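Side-chain contacts in CELL division protein FTSZ (Haloferax volcanii, PDB 4B46), which controls cell shape as a GTP-binding, tubulin-like cytoskeletal protein and is essential for developing the rod-shaped cells required for efficient swimming: residues I6-A11 with P117-H122; V37-A42 with G109-G114. All blocks are in the same frame, centred on the assembly; numbering follows the deposited sequence.

Contact 1: I6-A11 with P117-H122; sequences IGFGQA and PVLAKH. With GDP (guanosine-5'-diphosphate), chain B.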
loop_
_atom_site.group_PDB
_atom_site.type_symbol
_atom_site.label_atom_id
_atom_site.label_comp_id
_atom_site.label_asym_id
_atom_site.label_seq_id
_atom_site.Cartn_x
_atom_site.Cartn_y
_atom_site.Cartn_z
ATOM N N ILE A 6 -6.610 7.328 3.007
ATOM C CA ILE A 6 -7.495 7.934 2.014
ATOM C C ILE A 6 -7.467 7.124 0.729
ATOM O O ILE A 6 -6.427 7.014 0.079
ATOM C CB ILE A 6 -7.120 9.400 1.687
ATOM C CG1 ILE A 6 -7.053 10.242 2.970
ATOM C CG2 ILE A 6 -8.133 10.002 0.700
ATOM C CD1 ILE A 6 -5.660 10.532 3.430
ATOM N N GLY A 7 -8.611 6.543 0.381
ATOM C CA GLY A 7 -8.755 5.829 -0.880
ATOM C C GLY A 7 -9.190 6.799 -1.961
ATOM O O GLY A 7 -10.100 7.610 -1.748
ATOM N N PHE A 8 -8.533 6.727 -3.115
ATOM C CA PHE A 8 -8.817 7.642 -4.220
ATOM C C PHE A 8 -9.213 6.832 -5.450
ATOM O O PHE A 8 -8.460 5.961 -5.888
ATOM C CB PHE A 8 -7.590 8.512 -4.533
ATOM C CG PHE A 8 -7.918 9.971 -4.760
ATOM C CD1 PHE A 8 -8.660 10.366 -5.860
ATOM C CD2 PHE A 8 -7.485 10.938 -3.875
ATOM C CE1 PHE A 8 -8.962 11.707 -6.076
ATOM C CE2 PHE A 8 -7.787 12.283 -4.079
ATOM C CZ PHE A 8 -8.528 12.665 -5.184
ATOM N N GLY A 9 -10.393 7.111 -6.008
ATOM C CA GLY A 9 -10.891 6.316 -7.120
ATOM C C GLY A 9 -11.555 5.044 -6.613
ATOM O O GLY A 9 -11.578 4.777 -5.409
ATOM N N GLN A 10 -12.079 4.239 -7.529
ATOM C CA GLN A 10 -12.855 3.070 -7.134
ATOM C C GLN A 10 -12.027 1.979 -6.439
ATOM O O GLN A 10 -12.448 1.432 -5.419
ATOM C CB GLN A 10 -13.619 2.494 -8.337
ATOM C CG GLN A 10 -14.492 1.318 -7.955
ATOM C CD GLN A 10 -15.138 0.649 -9.143
ATOM O OE1 GLN A 10 -14.753 0.878 -10.285
ATOM N NE2 GLN A 10 -16.127 -0.185 -8.878
ATOM N N ALA A 11 -10.863 1.665 -6.993
ATOM C CA ALA A 11 -9.965 0.661 -6.407
ATOM C C ALA A 11 -9.460 1.077 -5.021
ATOM O O ALA A 11 -9.536 0.305 -4.067
ATOM C CB ALA A 11 -8.782 0.403 -7.331
ATOM N N PRO A 117 -1.767 11.727 -6.652
ATOM C CA PRO A 117 -0.563 12.551 -6.479
ATOM C C PRO A 117 -0.875 13.989 -6.075
ATOM O O PRO A 117 -0.071 14.618 -5.377
ATOM C CB PRO A 117 0.072 12.547 -7.872
ATOM C CG PRO A 117 -0.486 11.350 -8.540
ATOM C CD PRO A 117 -1.887 11.243 -8.040
ATOM N N VAL A 118 -2.010 14.508 -6.535
ATOM C CA VAL A 118 -2.435 15.853 -6.179
ATOM C C VAL A 118 -2.713 15.906 -4.685
ATOM O O VAL A 118 -2.288 16.833 -3.995
ATOM C CB VAL A 118 -3.685 16.290 -6.992
ATOM C CG1 VAL A 118 -4.318 17.567 -6.402
ATOM C CG2 VAL A 118 -3.313 16.495 -8.443
ATOM N N LEU A 119 -3.401 14.893 -4.176
ATOM C CA LEU A 119 -3.679 14.847 -2.746
ATOM C C LEU A 119 -2.394 14.709 -1.932
ATOM O O LEU A 119 -2.234 15.394 -0.909
ATOM C CB LEU A 119 -4.639 13.707 -2.392
ATOM C CG LEU A 119 -4.905 13.550 -0.883
ATOM C CD1 LEU A 119 -5.480 14.825 -0.249
ATOM C CD2 LEU A 119 -5.805 12.348 -0.608
ATOM N N ALA A 120 -1.488 13.830 -2.374
ATOM C CA ALA A 120 -0.248 13.598 -1.621
ATOM C C ALA A 120 0.533 14.895 -1.454
ATOM O O ALA A 120 1.020 15.199 -0.369
ATOM C CB ALA A 120 0.618 12.519 -2.285
ATOM N N LYS A 121 0.635 15.659 -2.538
ATOM C CA LYS A 121 1.311 16.948 -2.522
ATOM C C LYS A 121 0.622 17.925 -1.560
ATOM O O LYS A 121 1.281 18.618 -0.782
ATOM C CB LYS A 121 1.355 17.533 -3.938
ATOM C CG LYS A 121 2.250 18.750 -4.058
ATOM C CD LYS A 121 2.244 19.323 -5.467
ATOM C CE LYS A 121 3.113 20.572 -5.540
ATOM N NZ LYS A 121 2.973 21.289 -6.836
ATOM N N HIS A 122 -0.706 17.965 -1.616
ATOM C CA HIS A 122 -1.501 18.826 -0.739
ATOM C C HIS A 122 -1.256 18.473 0.731
ATOM O O HIS A 122 -1.074 19.358 1.576
ATOM C CB HIS A 122 -2.985 18.680 -1.095
ATOM C CG HIS A 122 -3.923 19.227 -0.063
ATOM N ND1 HIS A 122 -4.318 20.546 -0.037
ATOM C CD2 HIS A 122 -4.565 18.621 0.964
ATOM C CE1 HIS A 122 -5.151 20.736 0.973
ATOM N NE2 HIS A 122 -5.313 19.586 1.599
HETATM P PB GDP B . -10.654 5.314 -11.074
HETATM O O1B GDP B . -10.904 6.178 -12.277
HETATM O O2B GDP B . -11.847 5.260 -10.147
HETATM O O3B GDP B . -9.430 5.838 -10.369
HETATM O O3A GDP B . -10.376 3.864 -11.688
HETATM P PA GDP B . -10.483 2.499 -10.863
HETATM O O1A GDP B . -10.028 2.660 -9.453
HETATM O O2A GDP B . -11.876 1.946 -10.974
HETATM O "O5'" GDP B . -9.475 1.568 -11.715
HETATM C "C5'" GDP B . -8.101 1.961 -11.772
HETATM C "C4'" GDP B . -7.226 0.722 -11.819
HETATM O "O4'" GDP B . -7.294 0.037 -10.581
HETATM C "C3'" GDP B . -7.739 -0.301 -12.814
HETATM O "O3'" GDP B . -7.146 -0.022 -14.074
HETATM C "C2'" GDP B . -7.293 -1.639 -12.242
HETATM O "O2'" GDP B . -5.923 -1.890 -12.564
HETATM C "C1'" GDP B . -7.260 -1.397 -10.764
HETATM N N9 GDP B . -8.425 -1.835 -9.985
HETATM C C8 GDP B . -9.717 -1.495 -10.174
HETATM N N7 GDP B . -10.492 -2.027 -9.192
HETATM C C5 GDP B . -9.669 -2.688 -8.340
HETATM C C6 GDP B . -9.808 -3.455 -7.084
HETATM O O6 GDP B . -10.930 -3.636 -6.542
HETATM N N1 GDP B . -8.690 -3.962 -6.548
HETATM C C2 GDP B . -7.470 -3.802 -7.091
HETATM N N2 GDP B . -6.403 -4.367 -6.479
HETATM N N3 GDP B . -7.264 -3.106 -8.232
HETATM C C4 GDP B . -8.310 -2.541 -8.871
#

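Contact 2: V37-A42 with G109-G114; sequences VNSAKA and GGTGSG. With GDP (guanosine-5'-diphosphate), chain B.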
loop_
_atom_site.group_PDB
_atom_site.type_symbol
_atom_site.label_atom_id
_atom_site.label_comp_id
_atom_site.label_asym_id
_atom_site.label_seq_id
_atom_site.Cartn_x
_atom_site.Cartn_y
_atom_site.Cartn_z
ATOM N N VAL A 37 -12.376 9.178 -1.664
ATOM C CA VAL A 37 -12.581 10.287 -2.587
ATOM C C VAL A 37 -12.831 9.720 -3.970
ATOM O O VAL A 37 -12.069 8.875 -4.445
ATOM C CB VAL A 37 -11.350 11.211 -2.678
ATOM C CG1 VAL A 37 -11.661 12.423 -3.570
ATOM C CG2 VAL A 37 -10.896 11.669 -1.282
ATOM N N ASN A 38 -13.892 10.181 -4.620
ATOM C CA ASN A 38 -14.213 9.683 -5.958
ATOM C C ASN A 38 -15.027 10.714 -6.730
ATOM O O ASN A 38 -15.553 11.667 -6.142
ATOM C CB ASN A 38 -14.949 8.333 -5.878
ATOM C CG ASN A 38 -14.725 7.448 -7.120
ATOM O OD1 ASN A 38 -14.567 7.938 -8.242
ATOM N ND2 ASN A 38 -14.725 6.135 -6.910
ATOM N N SER A 39 -15.109 10.539 -8.047
ATOM C CA SER A 39 -15.905 11.436 -8.878
ATOM C C SER A 39 -17.113 10.684 -9.390
ATOM O O SER A 39 -17.959 11.241 -10.095
ATOM C CB SER A 39 -15.081 11.944 -10.059
ATOM O OG SER A 39 -14.576 10.862 -10.824
ATOM N N ALA A 40 -17.185 9.405 -9.040
ATOM C CA ALA A 40 -18.296 8.561 -9.452
ATOM C C ALA A 40 -19.133 8.272 -8.224
ATOM O O ALA A 40 -18.652 7.655 -7.270
ATOM C CB ALA A 40 -17.788 7.249 -10.100
ATOM N N LYS A 41 -20.379 8.737 -8.248
ATOM C CA LYS A 41 -21.252 8.676 -7.084
ATOM C C LYS A 41 -21.613 7.247 -6.706
ATOM O O LYS A 41 -21.635 6.896 -5.526
ATOM C CB LYS A 41 -22.521 9.496 -7.325
ATOM C CG LYS A 41 -23.443 9.568 -6.123
ATOM C CD LYS A 41 -24.435 10.718 -6.264
ATOM C CE LYS A 41 -25.423 10.765 -5.100
ATOM N NZ LYS A 41 -26.515 9.761 -5.249
ATOM N N ALA A 42 -21.886 6.424 -7.712
ATOM C CA ALA A 42 -22.256 5.036 -7.473
ATOM C C ALA A 42 -21.174 4.259 -6.704
ATOM O O ALA A 42 -21.498 3.401 -5.888
ATOM C CB ALA A 42 -22.584 4.344 -8.782
ATOM N N GLY A 109 -6.345 4.026 -13.916
ATOM C CA GLY A 109 -7.599 4.684 -14.272
ATOM C C GLY A 109 -7.515 6.197 -14.417
ATOM O O GLY A 109 -6.532 6.722 -14.918
ATOM N N GLY A 110 -8.557 6.906 -13.989
ATOM C CA GLY A 110 -8.594 8.348 -14.148
ATOM C C GLY A 110 -8.644 9.152 -12.853
ATOM O O GLY A 110 -7.874 10.088 -12.666
ATOM N N THR A 111 -9.565 8.795 -11.969
ATOM C CA THR A 111 -9.797 9.566 -10.757
ATOM C C THR A 111 -8.633 9.415 -9.781
ATOM O O THR A 111 -8.012 10.406 -9.378
ATOM C CB THR A 111 -11.123 9.151 -10.101
ATOM O OG1 THR A 111 -12.198 9.523 -10.964
ATOM C CG2 THR A 111 -11.327 9.850 -8.768
ATOM N N GLY A 112 -8.326 8.172 -9.428
ATOM C CA GLY A 112 -7.228 7.891 -8.516
ATOM C C GLY A 112 -5.885 8.194 -9.151
ATOM O O GLY A 112 -5.023 8.806 -8.540
ATOM N N SER A 113 -5.724 7.758 -10.395
ATOM C CA SER A 113 -4.490 7.954 -11.143
ATOM C C SER A 113 -4.062 9.427 -11.168
ATOM O O SER A 113 -2.900 9.756 -10.905
ATOM C CB SER A 113 -4.691 7.428 -12.569
ATOM O OG SER A 113 -3.566 7.675 -13.386
ATOM N N GLY A 114 -4.999 10.314 -11.493
ATOM C CA GLY A 114 -4.695 11.734 -11.531
ATOM C C GLY A 114 -4.767 12.435 -10.182
ATOM O O GLY A 114 -3.996 13.359 -9.920
HETATM P PB GDP B . -10.654 5.314 -11.074
HETATM O O1B GDP B . -10.904 6.178 -12.277
HETATM O O2B GDP B . -11.847 5.260 -10.147
HETATM O O3B GDP B . -9.430 5.838 -10.369
HETATM O O3A GDP B . -10.376 3.864 -11.688
HETATM P PA GDP B . -10.483 2.499 -10.863
HETATM O O1A GDP B . -10.028 2.660 -9.453
HETATM O O2A GDP B . -11.876 1.946 -10.974
HETATM O "O5'" GDP B . -9.475 1.568 -11.715
HETATM C "C5'" GDP B . -8.101 1.961 -11.772
HETATM C "C4'" GDP B . -7.226 0.722 -11.819
HETATM O "O4'" GDP B . -7.294 0.037 -10.581
HETATM C "C3'" GDP B . -7.739 -0.301 -12.814
HETATM O "O3'" GDP B . -7.146 -0.022 -14.074
HETATM C "C2'" GDP B . -7.293 -1.639 -12.242
HETATM O "O2'" GDP B . -5.923 -1.890 -12.564
HETATM C "C1'" GDP B . -7.260 -1.397 -10.764
HETATM N N9 GDP B . -8.425 -1.835 -9.985
HETATM C C8 GDP B . -9.717 -1.495 -10.174
HETATM N N7 GDP B . -10.492 -2.027 -9.192
HETATM C C5 GDP B . -9.669 -2.688 -8.340
HETATM C C6 GDP B . -9.808 -3.455 -7.084
HETATM O O6 GDP B . -10.930 -3.636 -6.542
HETATM N N1 GDP B . -8.690 -3.962 -6.548
HETATM C C2 GDP B . -7.470 -3.802 -7.091
HETATM N N2 GDP B . -6.403 -4.367 -6.479
HETATM N N3 GDP B . -7.264 -3.106 -8.232
HETATM C C4 GDP B . -8.310 -2.541 -8.871
#

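Contact 1: I6-A11 with P117-H122
Just past Phe-8, which packs on Leu-119, the backbone N of Gln-10 donates to GDP O2B at 2.8 Å with a nearly straight N-H...O angle of 164°. The next amide continues the grip on the nucleotide: Ala-11 N reaches GDP O1A at 2.8 Å, so two consecutive amides at the start of a helix hold one oxygen of each phosphate. Gly-9 precedes them with a positive phi, and a side chain there would collide with GDP O3B. This glycine-rich turn between strand and helix is characteristic of the tubulin/FtsZ GTPase domain, and Gln-10 and Ala-11 belong to its GTP-binding site.

The other end of the segment meets helix 111-126 through carbon alone. Leu-119 carries the helix side of this small interface, of 133 Å² in all. Its CG stands anti to the backbone N (chi1 176°), carrying the branch toward the strand, and the second torsion (58°) puts Leu-119 CD2 against both Ile-6 and Phe-8. Leu-119 CD2 comes to 3.6 Å from Ile-6 CG2. Against the aromatic ring, Leu-119 CD2 lies in the ring plane, at the edge, 3.9 Å from Phe-8 CD2. Leu-119 CB approaches the same ring obliquely and is nearest to Phe-8 CE2, at 3.8 Å.

Ile-6 and Phe-8 share backbone hydrogen bonds with strand 100-106, while Gly-7 bonds to strand 31-38 on the other flank. Val-37 packs on both Ile-6 and Phe-8, and Ala-79 of helix 72-81 touches Phe-8 as well as Val-118. Helix 111-126 thus lies over strand 3-8, with Pro-117 turned to helix 144-160.

Contact 2: V37-A42 with G109-G114
The end of strand 31-38 meets the first turn of helix 111-126 where the CA atoms of Asn-38 and Thr-111 come within 6.5 Å. Two hydroxyls make the polar link between the segments: Ser-39 OG and Thr-111 OG1 are hydrogen-bonded at 2.7 Å, and either could be the donor. Ser-39 places its OG between the backbone N and the carbonyl carbon (chi1 57°), facing the helix start. The methyl branch of Thr-111 goes a different way: its CG2 packs 3.8 Å from Asn-38 OD1, the two side chains crossing at about a right angle.

That amide oxygen is itself gripped by two backbone donors. Ser-39 N, at 2.7 Å from Asn-38 OD1, sits in the carbonyl plane on a lone pair, although its N-H is bent (135°). Ala-40 N, 3.1 Å from Asn-38 OD1, comes instead from well above that plane and closes an Asx turn. Without the amide oxygen, as with an alanine at Asn-38, the N-H groups of Ser-39 and Ala-40 would probably lose their shared acceptor, and the turn that presents Ser-39 OG to Thr-111 is likely to shift.

Gly-109 to Gly-114 belong to the glycine-rich GGGTG(S/T)G signature of the tubulin/FtsZ family, which wraps the terminal phosphate of GDP. Gly-110 N and Thr-111 N both donate to GDP O1B at 3.0 Å, and Gly-112 N reaches GDP O3B at 2.7 Å; this helix N-terminus probably helps to offset the phosphate charge.

Behind the site, Thr-111 leans on Phe-8 of strand 3-8, and Val-68 from a loop touches both Thr-111 and Ser-39. Asn-38 bonds through its backbone to Val-56 and Ile-58, strand 55-57 being the next in the sheet, whereas Val-37 pairs with strand 3-8.

How the contacts relate
The centres of contacts 1 and 2 lie about 9 Å apart in the GTPase domain, and their segments follow the chain as 6-11, 37-42, 109-114 and 117-122, so the second pair falls within the span of the first. Both use helix 111-126: contact 2 takes its phosphate-binding start, contact 1 a later turn. The strand ends are neighbours in the parallel part of the sheet, where Gly-7 O meets Val-37 N at 2.8 Å, a probable hydrogen bond. The turn after strand 3-8 and the start of helix 111-126 both give backbone amides to the GDP phosphates, while 37-42 lies beside them and touches the second through Ser-39 and Thr-111.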